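Local coordinates for glycosyl transferases group 1 family protein (Francisella tularensis subsp. tularensis, PDB 5I45) that probably transfers sugar residues as a GT-B glycosyltransferase, represented here by its C-terminal Rossmann-like domain, at residues I114-S119 with Q165-K170. Sequence-based numbering, arbitrary orientation.
Sequences IVVCAS and QQIADK
Val-116 and Ile-167 meet where helix 164-176 lies over a face of the parallel sheet in this Rossmann-like C-terminal domain, the GT-B half that follows the N-terminal part of the whole enzyme. The pair is a compact example of how one branched residue can serve two neighbours: between 114-119 and 165-170, Ile-167 makes both close contacts, reaching Val-116 and Ala-118, and its two branches divide the work. CG2, the short branch, comes to 4.1 Å from Val-116 CG1, while the longer arm carries CD1 to 4.2 Å from Ala-118 CB, just past the end of the strand. The torsions explain the division. In Ile-167, CG2 lies anti to the backbone N and CG1 anti to the carbonyl carbon (chi1 -64°); an extended second torsion (chi2 170°) then sends CD1 onward to the alanine methyl. Val-116 likewise presents the methyl that is anti to its own backbone N, and the two side chains run at a slant to each other, touching methyl to methyl. Both gaps are those of ordinary van der Waals contact, and the close contacts between the two segments are apolar; the nearest CA atoms, those of Val-116 and Ile-167, are 8.1 Å apart. Helix 44-57 packs against the same pair, Phe-47 touching Val-116 and Ala-50 touching Ile-167; all three residues of the contact are buried. At the start of the strand, Ile-114 extends the apolar seam to Leu-171 and Leu-174 on later turns of helix 164-176. Gln-165 and Asp-169, both exposed, pair on the helix's outer side: Gln-165 NE2 donates within its amide plane to Asp-169 OD1 at 3.2 Å, approaching from above the carboxylate plane, 48° out of it.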
ATOM      1  N   ILE A 114      -4.080  -3.857  -2.462  1.00  8.27           N
ATOM      2  CA  ILE A 114      -3.426  -3.928  -1.142  1.00  8.28           C
ATOM      3  C   ILE A 114      -2.647  -2.663  -0.940  1.00  8.18           C
ATOM      4  O   ILE A 114      -1.990  -2.196  -1.885  1.00  8.37           O
ATOM      5  CB  ILE A 114      -2.485  -5.146  -1.070  1.00  8.72           C
ATOM      6  CG1 ILE A 114      -3.234  -6.454  -1.348  1.00  9.07           C
ATOM      7  CG2 ILE A 114      -1.720  -5.159   0.248  1.00  8.63           C
ATOM      8  CD1 ILE A 114      -2.354  -7.680  -1.527  1.00  9.49           C
ATOM      9  N   VAL A 115      -2.666  -2.130   0.269  1.00  8.29           N
ATOM     10  CA  VAL A 115      -1.841  -0.989   0.660  1.00  8.65           C
ATOM     11  C   VAL A 115      -1.031  -1.377   1.877  1.00  8.33           C
ATOM     12  O   VAL A 115      -1.552  -1.994   2.810  1.00  8.59           O
ATOM     13  CB  VAL A 115      -2.673   0.285   0.921  1.00  9.28           C
ATOM     14  CG1 VAL A 115      -1.802   1.405   1.489  1.00  9.88           C
ATOM     15  CG2 VAL A 115      -3.300   0.748  -0.368  1.00  9.79           C
ATOM     16  N   VAL A 116       0.268  -1.037   1.834  1.00  8.36           N
ATOM     17  CA  VAL A 116       1.156  -1.253   2.964  1.00  8.35           C
ATOM     18  C   VAL A 116       1.496   0.061   3.624  1.00  8.85           C
ATOM     19  O   VAL A 116       1.869   0.990   2.950  1.00  9.45           O
ATOM     20  CB  VAL A 116       2.445  -1.988   2.540  1.00  8.57           C
ATOM     21  CG1 VAL A 116       3.345  -2.219   3.727  1.00  9.05           C
ATOM     22  CG2 VAL A 116       2.094  -3.323   1.885  1.00  8.69           C
ATOM     23  N   CYS A 117       1.360   0.111   4.953  1.00  9.14           N
ATOM     24  CA  CYS A 117       1.708   1.290   5.750  1.00 10.53           C
ATOM     25  C   CYS A 117       2.815   0.800   6.671  1.00 10.44           C
ATOM     26  O   CYS A 117       2.542   0.215   7.693  1.00 10.81           O
ATOM     27  CB  CYS A 117       0.428   1.790   6.493  1.00 11.89           C
ATOM     28  SG  CYS A 117      -1.027   2.080   5.416  1.00 15.53           S
ATOM     29  N   ALA A 118       4.067   1.029   6.274  1.00 10.04           N
ATOM     30  CA  ALA A 118       5.240   0.403   6.894  1.00 10.40           C
ATOM     31  C   ALA A 118       6.033   1.322   7.828  1.00 10.62           C
ATOM     32  O   ALA A 118       7.142   0.982   8.225  1.00 10.23           O
ATOM     33  CB  ALA A 118       6.159  -0.095   5.781  1.00 10.73           C
ATOM     34  N   SER A 119       5.473   2.462   8.185  1.00 10.32           N
ATOM     35  CA  SER A 119       6.234   3.440   8.963  1.00 11.30           C
ATOM     36  C   SER A 119       6.738   2.881  10.279  1.00 11.25           C
ATOM     37  O   SER A 119       6.046   2.158  10.966  1.00 11.60           O
ATOM     38  CB  SER A 119       5.382   4.640   9.246  1.00 12.41           C
ATOM     39  OG  SER A 119       6.129   5.630   9.928  1.00 14.50           O
ATOM     40  N   GLN A 165      10.197  -9.526   5.839  1.00 12.27           N
ATOM     41  CA  GLN A 165       9.601 -10.851   5.653  1.00 13.21           C
ATOM     42  C   GLN A 165       8.182 -10.926   6.218  1.00 12.61           C
ATOM     43  O   GLN A 165       7.352 -11.623   5.658  1.00 13.18           O
ATOM     44  CB  GLN A 165      10.478 -11.975   6.224  1.00 15.28           C
ATOM     45  CG  GLN A 165      10.099 -13.365   5.716  1.00 17.05           C
ATOM     46  CD  GLN A 165      10.137 -13.450   4.204  1.00 19.06           C
ATOM     47  OE1 GLN A 165      11.091 -13.003   3.580  1.00 20.83           O
ATOM     48  NE2 GLN A 165       9.061 -13.974   3.607  1.00 20.59           N
ATOM     49  N   GLN A 166       7.899 -10.228   7.324  1.00 12.10           N
ATOM     50  CA  GLN A 166       6.539 -10.245   7.852  1.00 11.78           C
ATOM     51  C   GLN A 166       5.573  -9.593   6.843  1.00 10.79           C
ATOM     52  O   GLN A 166       4.466 -10.075   6.640  1.00 11.18           O
ATOM     53  CB  GLN A 166       6.440  -9.569   9.212  1.00 12.79           C
ATOM     54  CG  GLN A 166       7.023 -10.387  10.328  1.00 14.75           C
ATOM     55  CD  GLN A 166       6.927  -9.691  11.658  1.00 15.86           C
ATOM     56  OE1 GLN A 166       6.002  -8.891  11.882  1.00 16.77           O
ATOM     57  NE2 GLN A 166       7.861  -9.994  12.555  1.00 17.92           N
ATOM     58  N   ILE A 167       5.992  -8.501   6.214  1.00  9.83           N
ATOM     59  CA  ILE A 167       5.164  -7.879   5.170  1.00  9.56           C
ATOM     60  C   ILE A 167       4.967  -8.869   4.006  1.00  9.46           C
ATOM     61  O   ILE A 167       3.848  -9.063   3.537  1.00  9.28           O
ATOM     62  CB  ILE A 167       5.781  -6.567   4.673  1.00  9.67           C
ATOM     63  CG1 ILE A 167       5.851  -5.505   5.788  1.00  9.80           C
ATOM     64  CG2 ILE A 167       4.961  -6.031   3.492  1.00  9.41           C
ATOM     65  CD1 ILE A 167       6.670  -4.289   5.421  1.00 10.47           C
ATOM     66  N   ALA A 168       6.048  -9.495   3.553  1.00  9.71           N
ATOM     67  CA  ALA A 168       5.927 -10.457   2.467  1.00 10.04           C
ATOM     68  C   ALA A 168       4.971 -11.578   2.778  1.00 10.19           C
ATOM     69  O   ALA A 168       4.205 -12.002   1.909  1.00 10.22           O
ATOM     70  CB  ALA A 168       7.294 -11.013   2.110  1.00 10.59           C
ATOM     71  N   ASP A 169       5.033 -12.105   4.002  1.00 10.61           N
ATOM     72  CA  ASP A 169       4.128 -13.198   4.382  1.00 11.23           C
ATOM     73  C   ASP A 169       2.673 -12.758   4.276  1.00 10.93           C
ATOM     74  O   ASP A 169       1.827 -13.513   3.833  1.00 10.80           O
ATOM     75  CB  ASP A 169       4.427 -13.694   5.803  1.00 12.21           C
ATOM     76  CG  ASP A 169       5.746 -14.407   5.910  1.00 13.66           C
ATOM     77  OD1 ASP A 169       6.274 -14.898   4.893  1.00 15.06           O
ATOM     78  OD2 ASP A 169       6.240 -14.481   7.049  1.00 16.37           O
ATOM     79  N   LYS A 170       2.384 -11.520   4.673  1.00 12.07           N
ATOM     80  CA  LYS A 170       1.006 -11.033   4.570  1.00 11.84           C
ATOM     81  C   LYS A 170       0.588 -10.779   3.128  1.00 10.79           C
ATOM     82  O   LYS A 170      -0.549 -11.066   2.746  1.00 10.46           O
ATOM     83  CB  LYS A 170       0.795  -9.798   5.440  1.00 12.94           C
ATOM     84  CG  LYS A 170       1.067  -9.999   6.937  1.00 15.17           C
ATOM     85  CD  LYS A 170       0.147 -11.073   7.490  1.00 16.71           C
ATOM     86  CE  LYS A 170       0.176 -11.186   9.000  1.00 20.02           C
ATOM     87  NZ  LYS A 170       1.002 -12.290   9.491  1.00 22.23           N
TER